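Lectin CEL-I, N-acetyl-D-galactosamine-specific C-type (Cucumaria echinata, PDB 4WQQ) binds N-acetylgalactosamine through calcium as the natural lectin, and is engineered here to recognise mannose. Local coordinates at residues A[27-30]-A[31-35]; A[52-55]-A[56-60]; A[85-88]-A[89-93]. The protein carries 3 engineered substitutions. All coordinates share one frame; numbering follows the deposited sequence.

How the contacts relate
Three local contacts mark three elements of one C-type lectin domain, following one another in series along the chain. Contact 1 is about two turns of helix 25-34, contact 2 the opening turns of helix 52-65, and contact 3 the end of strand 86-87 with the loop behind it. Contacts 1 and 2 lie on opposite sides of the chain's centre, their centres about 21 Å apart. Contact 3 touches contact 1, where H29 NE2 packs 3.6 Å from T88 CB; contact 2 stays about 7 Å from contact 3 at the nearest atoms. Contacts 1 and 2 are helix packing, though the F59 side chain lies about 7 Å from that of sugar-binding R116; contact 3 comes nearest to the bound calcium, through F85.

Contact 1 (A[27-30]-A[31-35]); sequences NAHH and ECVSY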
loop_
_atom_site.group_PDB
_atom_site.type_symbol
_atom_site.label_atom_id
_atom_site.label_comp_id
_atom_site.label_asym_id
_atom_site.label_seq_id
_atom_site.Cartn_x
_atom_site.Cartn_y
_atom_site.Cartn_z
ATOM N N ASN A 27 -8.213 -20.808 9.058
ATOM C CA ASN A 27 -9.061 -19.655 8.922
ATOM C C ASN A 27 -8.279 -18.344 9.068
ATOM O O ASN A 27 -8.545 -17.402 8.383
ATOM C CB ASN A 27 -10.189 -19.676 9.918
ATOM C CG ASN A 27 -11.100 -18.492 9.754
ATOM O OD1 ASN A 27 -11.737 -18.315 8.686
ATOM N ND2 ASN A 27 -11.159 -17.672 10.743
ATOM N N ALA A 28 -7.244 -18.328 9.940
ATOM C CA ALA A 28 -6.368 -17.161 10.001
ATOM C C ALA A 28 -5.698 -16.879 8.605
ATOM O O ALA A 28 -5.562 -15.736 8.192
ATOM C CB ALA A 28 -5.361 -17.352 11.094
ATOM N N HIS A 29 -5.222 -17.921 7.950
ATOM C CA HIS A 29 -4.576 -17.835 6.674
ATOM C C HIS A 29 -5.545 -17.201 5.673
ATOM O O HIS A 29 -5.205 -16.226 4.983
ATOM C CB HIS A 29 -4.142 -19.222 6.236
ATOM C CG HIS A 29 -3.393 -19.231 4.947
ATOM N ND1 HIS A 29 -3.173 -20.370 4.232
ATOM C CD2 HIS A 29 -2.684 -18.260 4.331
ATOM C CE1 HIS A 29 -2.462 -20.075 3.145
ATOM N NE2 HIS A 29 -2.165 -18.795 3.177
ATOM N N HIS A 30 -6.754 -17.788 5.609
ATOM C CA HIS A 30 -7.853 -17.231 4.811
ATOM C C HIS A 30 -8.126 -15.757 5.091
ATOM O O HIS A 30 -8.211 -14.967 4.154
ATOM C CB HIS A 30 -9.126 -18.088 5.030
ATOM C CG HIS A 30 -10.374 -17.473 4.477
ATOM N ND1 HIS A 30 -10.761 -17.625 3.156
ATOM C CD2 HIS A 30 -11.298 -16.678 5.054
ATOM C CE1 HIS A 30 -11.888 -16.956 2.951
ATOM N NE2 HIS A 30 -12.219 -16.361 4.077
ATOM N N GLU A 31 -8.267 -15.365 6.360
ATOM C CA GLU A 31 -8.586 -14.023 6.706
ATOM C C GLU A 31 -7.474 -13.088 6.262
ATOM O O GLU A 31 -7.734 -12.056 5.656
ATOM C CB GLU A 31 -8.761 -13.882 8.226
ATOM C CG GLU A 31 -10.104 -14.387 8.725
ATOM C CD GLU A 31 -11.270 -13.608 8.156
ATOM O OE1 GLU A 31 -12.308 -14.246 7.913
ATOM O OE2 GLU A 31 -11.153 -12.383 7.954
ATOM N N CYS A 32 -6.223 -13.433 6.531
ATOM C CA CYS A 32 -5.135 -12.554 6.050
ATOM C C CYS A 32 -5.105 -12.348 4.539
ATOM O O CYS A 32 -4.949 -11.251 4.054
ATOM C CB CYS A 32 -3.704 -13.031 6.482
ATOM S SG CYS A 32 -3.396 -12.878 8.263
ATOM N N VAL A 33 -5.243 -13.439 3.796
ATOM C CA VAL A 33 -5.121 -13.361 2.362
ATOM C C VAL A 33 -6.262 -12.518 1.772
ATOM O O VAL A 33 -6.101 -11.872 0.720
ATOM C CB VAL A 33 -5.008 -14.779 1.766
ATOM C CG1 VAL A 33 -5.087 -14.724 0.248
ATOM C CG2 VAL A 33 -3.675 -15.393 2.144
ATOM N N SER A 34 -7.419 -12.566 2.417
ATOM C CA SER A 34 -8.578 -11.790 1.984
ATOM C C SER A 34 -8.345 -10.310 1.767
ATOM O O SER A 34 -9.034 -9.725 0.931
ATOM C CB SER A 34 -9.766 -12.026 2.919
ATOM O OG SER A 34 -9.640 -11.278 4.124
ATOM N N TYR A 35 -7.342 -9.697 2.426
ATOM C CA TYR A 35 -7.037 -8.250 2.260
ATOM C C TYR A 35 -6.212 -7.954 1.021
ATOM O O TYR A 35 -5.991 -6.798 0.712
ATOM C CB TYR A 35 -6.300 -7.755 3.495
ATOM C CG TYR A 35 -7.141 -7.784 4.713
ATOM C CD1 TYR A 35 -7.984 -6.719 5.016
ATOM C CD2 TYR A 35 -7.052 -8.848 5.606
ATOM C CE1 TYR A 35 -8.815 -6.770 6.143
ATOM C CE2 TYR A 35 -7.880 -8.914 6.763
ATOM C CZ TYR A 35 -8.734 -7.864 7.030
ATOM O OH TYR A 35 -9.537 -7.910 8.139
HETATM O O HOH W 1 -13.407 -16.393 7.995
#
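Helix 25-34 of the C-type lectin domain gives an everyday example of i to i+4 pairing, with N27 and E31 side by side on one flank and H29 and V33 on another. Four backbone bonds hold these turns. E31 N donates to N27 O and C32 N to A28 O, each over 2.9 Å, and V33 N and S34 N continue the pattern to H29 O and H30 O. The N27 amide and the E31 carboxylate point the same way with their planes 60° apart. With chi1 at -78°, CG of E31 leans back to 3.4 Å from N27 O, and the bend at chi2 turns the carboxylate outward. A water spans the two polar ends: it donates to N27 OD1 at 2.6 Å and to E31 OE1 at 2.4 Å, the latter short enough to be taken with caution. N27 ND2 is held by T23 OG1, so both ends of this amide have partners. H30 meets the same carboxylate differently, its ring presenting an edge to E31 OE1 in the plane of the ring, 3.9 Å from H30 CD2. On the second flank V33 CG2 lies 3.7 Å from H29 CD2, both side chains pointing the same way. Near the helix end S34 OG donates to E31 O over 2.6 Å; with chi1 at 79° the hydroxyl folds back over the preceding turn. C32 stays in the helix, but its SG forms the disulfide with C136 on strand 132-140, where Y134 also packs against A28. The chemistry divides: a covalent bond and apolar packing tie the buried face to the sheet, while water, carboxylate and amide share a polar flank on which a nearby imidazole, if protonated, could moderate the charge of E31.

Contact 2 (A[52-55]-A[56-60]); sequences AAEQ and AYVFN
OE2 of E54, a residue whose CG comes to 4.4 Å from V58 CG2 one turn further along helix 52-65, is gripped by two groups: a salt bridge from K137 NZ and a hydrogen bond with Y16 OH. The other oxygen, OE1, accepts from the backbone N of H50, so the carboxylate ties this second helix of the C-type lectin domain to the chain before it and to strands 14-23 and 132-140. Within the helix, A56 N donates to A52 O over 2.8 Å, and Y57, V58 and F59 repeat the i to i+4 bond to A53, E54 and Q55. Q55 is buried, and the bend at chi2 (77°) sends its amide outward, where OE1 accepts from W123 NE1 and NE2 donates to G120 O. The apolar side chains of V58 and F59 turn to F115 of strand 112-116, and the Y57 ring meets that of Y16. Across the turn itself the contacts are mainly side-chain carbons against carbonyl oxygens. A56 CB lies 3.4 Å from A52 O, F59 CB 3.3 Å from Q55 O, and V58 CG2, brought back toward the preceding turn by its place beside the backbone N, 3.2 Å from E54 O.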
loop_
_atom_site.group_PDB
_atom_site.type_symbol
_atom_site.label_atom_id
_atom_site.label_comp_id
_atom_site.label_asym_id
_atom_site.label_seq_id
_atom_site.Cartn_x
_atom_site.Cartn_y
_atom_site.Cartn_z
ATOM N N ALA A 52 15.837 -11.450 13.758
ATOM C CA ALA A 52 15.519 -11.252 15.132
ATOM C C ALA A 52 14.759 -9.971 15.313
ATOM O O ALA A 52 13.930 -9.865 16.194
ATOM C CB ALA A 52 16.844 -11.241 15.943
ATOM N N ALA A 53 15.087 -8.961 14.511
ATOM C CA ALA A 53 14.457 -7.673 14.631
ATOM C C ALA A 53 12.986 -7.838 14.234
ATOM O O ALA A 53 12.115 -7.317 14.919
ATOM C CB ALA A 53 15.143 -6.671 13.730
ATOM N N GLU A 54 12.747 -8.546 13.138
ATOM C CA GLU A 54 11.337 -8.779 12.720
ATOM C C GLU A 54 10.575 -9.575 13.779
ATOM O O GLU A 54 9.452 -9.251 14.105
ATOM C CB GLU A 54 11.261 -9.420 11.336
ATOM C CG GLU A 54 9.806 -9.451 10.797
ATOM C CD GLU A 54 9.669 -9.845 9.336
ATOM O OE1 GLU A 54 10.574 -10.535 8.766
ATOM O OE2 GLU A 54 8.580 -9.482 8.776
ATOM N N GLN A 55 11.208 -10.602 14.334
ATOM C CA GLN A 55 10.647 -11.387 15.372
ATOM C C GLN A 55 10.257 -10.502 16.541
ATOM O O GLN A 55 9.130 -10.589 17.082
ATOM C CB GLN A 55 11.674 -12.460 15.817
ATOM C CG GLN A 55 11.272 -13.242 17.015
ATOM C CD GLN A 55 10.225 -14.321 16.747
ATOM O OE1 GLN A 55 10.083 -14.837 15.635
ATOM N NE2 GLN A 55 9.514 -14.667 17.790
ATOM N N ALA A 56 11.210 -9.682 17.015
ATOM C CA ALA A 56 10.907 -8.871 18.151
ATOM C C ALA A 56 9.809 -7.863 17.871
ATOM O O ALA A 56 8.976 -7.606 18.753
ATOM C CB ALA A 56 12.189 -8.203 18.659
ATOM N N TYR A 57 9.801 -7.298 16.698
ATOM C CA TYR A 57 8.801 -6.278 16.316
ATOM C C TYR A 57 7.405 -6.927 16.408
ATOM O O TYR A 57 6.485 -6.435 17.068
ATOM C CB TYR A 57 9.039 -5.760 14.900
ATOM C CG TYR A 57 7.816 -4.979 14.467
ATOM C CD1 TYR A 57 7.593 -3.688 14.906
ATOM C CD2 TYR A 57 6.819 -5.612 13.711
ATOM C CE1 TYR A 57 6.420 -3.029 14.607
ATOM C CE2 TYR A 57 5.661 -4.959 13.393
ATOM C CZ TYR A 57 5.441 -3.684 13.826
ATOM O OH TYR A 57 4.242 -3.068 13.463
ATOM N N VAL A 58 7.310 -8.108 15.819
ATOM C CA VAL A 58 6.045 -8.871 15.828
ATOM C C VAL A 58 5.560 -9.256 17.207
ATOM O O VAL A 58 4.427 -9.038 17.565
ATOM C CB VAL A 58 6.164 -10.100 14.898
ATOM C CG1 VAL A 58 4.939 -11.036 15.038
ATOM C CG2 VAL A 58 6.326 -9.674 13.455
ATOM N N PHE A 59 6.464 -9.805 18.004
ATOM C CA PHE A 59 6.149 -10.272 19.321
ATOM C C PHE A 59 5.704 -9.063 20.172
ATOM O O PHE A 59 4.684 -9.134 20.903
ATOM C CB PHE A 59 7.363 -11.010 19.884
ATOM C CG PHE A 59 7.183 -11.444 21.314
ATOM C CD1 PHE A 59 6.371 -12.505 21.599
ATOM C CD2 PHE A 59 7.815 -10.781 22.339
ATOM C CE1 PHE A 59 6.184 -12.924 22.894
ATOM C CE2 PHE A 59 7.582 -11.147 23.646
ATOM C CZ PHE A 59 6.795 -12.239 23.934
ATOM N N ASN A 60 6.480 -7.950 20.119
ATOM C CA ASN A 60 6.179 -6.806 20.964
ATOM C C ASN A 60 4.842 -6.142 20.558
ATOM O O ASN A 60 4.044 -5.698 21.407
ATOM C CB ASN A 60 7.366 -5.825 20.961
ATOM C CG ASN A 60 8.636 -6.466 21.623
ATOM O OD1 ASN A 60 8.526 -7.170 22.643
ATOM N ND2 ASN A 60 9.811 -6.253 21.025
#

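Contact 3 (A[85-88]-A[89-93]); sequences FIWT and DGSKV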
loop_
_atom_site.group_PDB
_atom_site.type_symbol
_atom_site.label_atom_id
_atom_site.label_comp_id
_atom_site.label_asym_id
_atom_site.label_seq_id
_atom_site.Cartn_x
_atom_site.Cartn_y
_atom_site.Cartn_z
ATOM N N PHE A 85 9.409 -27.068 6.915
ATOM C CA PHE A 85 8.486 -25.943 7.007
ATOM C C PHE A 85 8.740 -24.948 5.905
ATOM O O PHE A 85 9.883 -24.728 5.537
ATOM C CB PHE A 85 8.569 -25.291 8.402
ATOM C CG PHE A 85 7.823 -26.093 9.471
ATOM C CD1 PHE A 85 8.430 -27.153 10.106
ATOM C CD2 PHE A 85 6.490 -25.831 9.788
ATOM C CE1 PHE A 85 7.735 -27.905 11.048
ATOM C CE2 PHE A 85 5.810 -26.566 10.721
ATOM C CZ PHE A 85 6.433 -27.648 11.342
ATOM N N ILE A 86 7.659 -24.378 5.377
ATOM C CA ILE A 86 7.704 -23.302 4.421
ATOM C C ILE A 86 6.808 -22.124 4.902
ATOM O O ILE A 86 5.918 -22.302 5.769
ATOM C CB ILE A 86 7.273 -23.783 3.032
ATOM C CG1 ILE A 86 5.865 -24.394 3.048
ATOM C CG2 ILE A 86 8.307 -24.705 2.412
ATOM C CD1 ILE A 86 5.268 -24.587 1.705
ATOM N N TRP A 87 7.058 -20.925 4.316
ATOM C CA TRP A 87 6.144 -19.784 4.500
ATOM C C TRP A 87 5.052 -19.739 3.456
ATOM O O TRP A 87 5.353 -19.927 2.259
ATOM C CB TRP A 87 6.921 -18.485 4.434
ATOM C CG TRP A 87 7.936 -18.246 5.545
ATOM C CD1 TRP A 87 9.318 -18.126 5.368
ATOM C CD2 TRP A 87 7.707 -18.081 6.927
ATOM N NE1 TRP A 87 9.909 -17.917 6.547
ATOM C CE2 TRP A 87 8.965 -17.879 7.543
ATOM C CE3 TRP A 87 6.569 -18.093 7.742
ATOM C CZ2 TRP A 87 9.117 -17.688 8.924
ATOM C CZ3 TRP A 87 6.741 -17.878 9.138
ATOM C CH2 TRP A 87 7.962 -17.654 9.696
ATOM N N THR A 88 3.837 -19.420 3.868
ATOM C CA THR A 88 2.730 -19.301 2.941
ATOM C C THR A 88 2.946 -18.226 1.877
ATOM O O THR A 88 2.406 -18.374 0.784
ATOM C CB THR A 88 1.411 -19.005 3.643
ATOM O OG1 THR A 88 1.530 -17.818 4.442
ATOM C CG2 THR A 88 0.971 -20.188 4.518
ATOM N N ASP A 89 3.774 -17.209 2.188
ATOM C CA ASP A 89 4.010 -16.057 1.290
ATOM C C ASP A 89 5.069 -16.306 0.253
ATOM O O ASP A 89 5.314 -15.458 -0.618
ATOM C CB ASP A 89 4.269 -14.749 2.054
ATOM C CG ASP A 89 5.578 -14.688 2.796
ATOM O OD1 ASP A 89 6.396 -15.651 2.693
ATOM O OD2 ASP A 89 5.721 -13.734 3.597
ATOM N N GLY A 90 5.624 -17.495 0.289
ATOM C CA GLY A 90 6.586 -17.924 -0.710
ATOM C C GLY A 90 7.980 -17.464 -0.428
ATOM O O GLY A 90 8.891 -17.757 -1.192
ATOM N N SER A 91 8.155 -16.677 0.602
ATOM C CA SER A 91 9.487 -16.277 1.007
ATOM C C SER A 91 10.232 -17.502 1.562
ATOM O O SER A 91 9.611 -18.448 2.043
ATOM C CB SER A 91 9.456 -15.140 2.004
ATOM O OG SER A 91 8.890 -15.523 3.304
ATOM N N LYS A 92 11.585 -17.503 1.485
ATOM C CA LYS A 92 12.379 -18.657 1.958
ATOM C C LYS A 92 12.545 -18.687 3.430
ATOM O O LYS A 92 12.640 -17.616 4.047
ATOM C CB LYS A 92 13.784 -18.678 1.287
ATOM C CG LYS A 92 13.724 -19.188 -0.142
ATOM C CD LYS A 92 15.128 -19.291 -0.766
ATOM C CE LYS A 92 16.035 -20.324 -0.087
ATOM N NZ LYS A 92 17.358 -20.507 -0.816
ATOM N N VAL A 93 12.527 -19.888 4.061
ATOM C CA VAL A 93 12.774 -19.956 5.492
ATOM C C VAL A 93 14.285 -19.822 5.675
ATOM O O VAL A 93 15.053 -20.616 5.156
ATOM C CB VAL A 93 12.246 -21.261 6.107
ATOM C CG1 VAL A 93 12.475 -21.283 7.596
ATOM C CG2 VAL A 93 10.781 -21.379 5.786
HETATM O O HOH W 2 9.188 -21.129 2.352
#
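A type I beta turn from W87 to G90 reverses the chain at the end of strand 86-87, and an Asx turn that starts at D89 overlaps it. In the first, G90 N donates to W87 O over 3.1 Å from above the carbonyl plane, 58° out of it. In the second, D89 OD1 takes two donors from S91: the backbone N at 2.9 Å, arriving from above the carboxylate plane, and OG at 2.6 Å, on the syn side. With chi1 at 69° the carboxylate folds over its own backbone and comes within reach of both, and this double grip restrains its rotation. OG of S91 has a second partner in H50 NE2, and D89 OD2 bonds to S48 OG, so both carboxylate oxygens are satisfied. The indole of W87 is the apolar centre of the bend. V93 CG2 sits over one of its faces, 3.6 Å from CD1, the two side chains crossing at about a right angle. At the ring's edge, in its plane, S91 O approaches CD1 to 3.4 Å. That carbonyl is also reached by a water, which donates to S91 O at 2.7 Å and accepts from W87 N at 2.9 Å, bridging the returning backbones where they do not bond directly. At the far end F85 has its nearest side-chain atom about 4 Å from a bound calcium, its ring meeting that of W98 and its side chain touching D78. Strand 86-87 pairs antiparallel with strand 71-77 through I86 and Y77, W87 also meets the H50 ring, and T88, at the second position of the turn, bonds through OG1 to D45 of strand 42-46 and packs on W25 of helix 25-34.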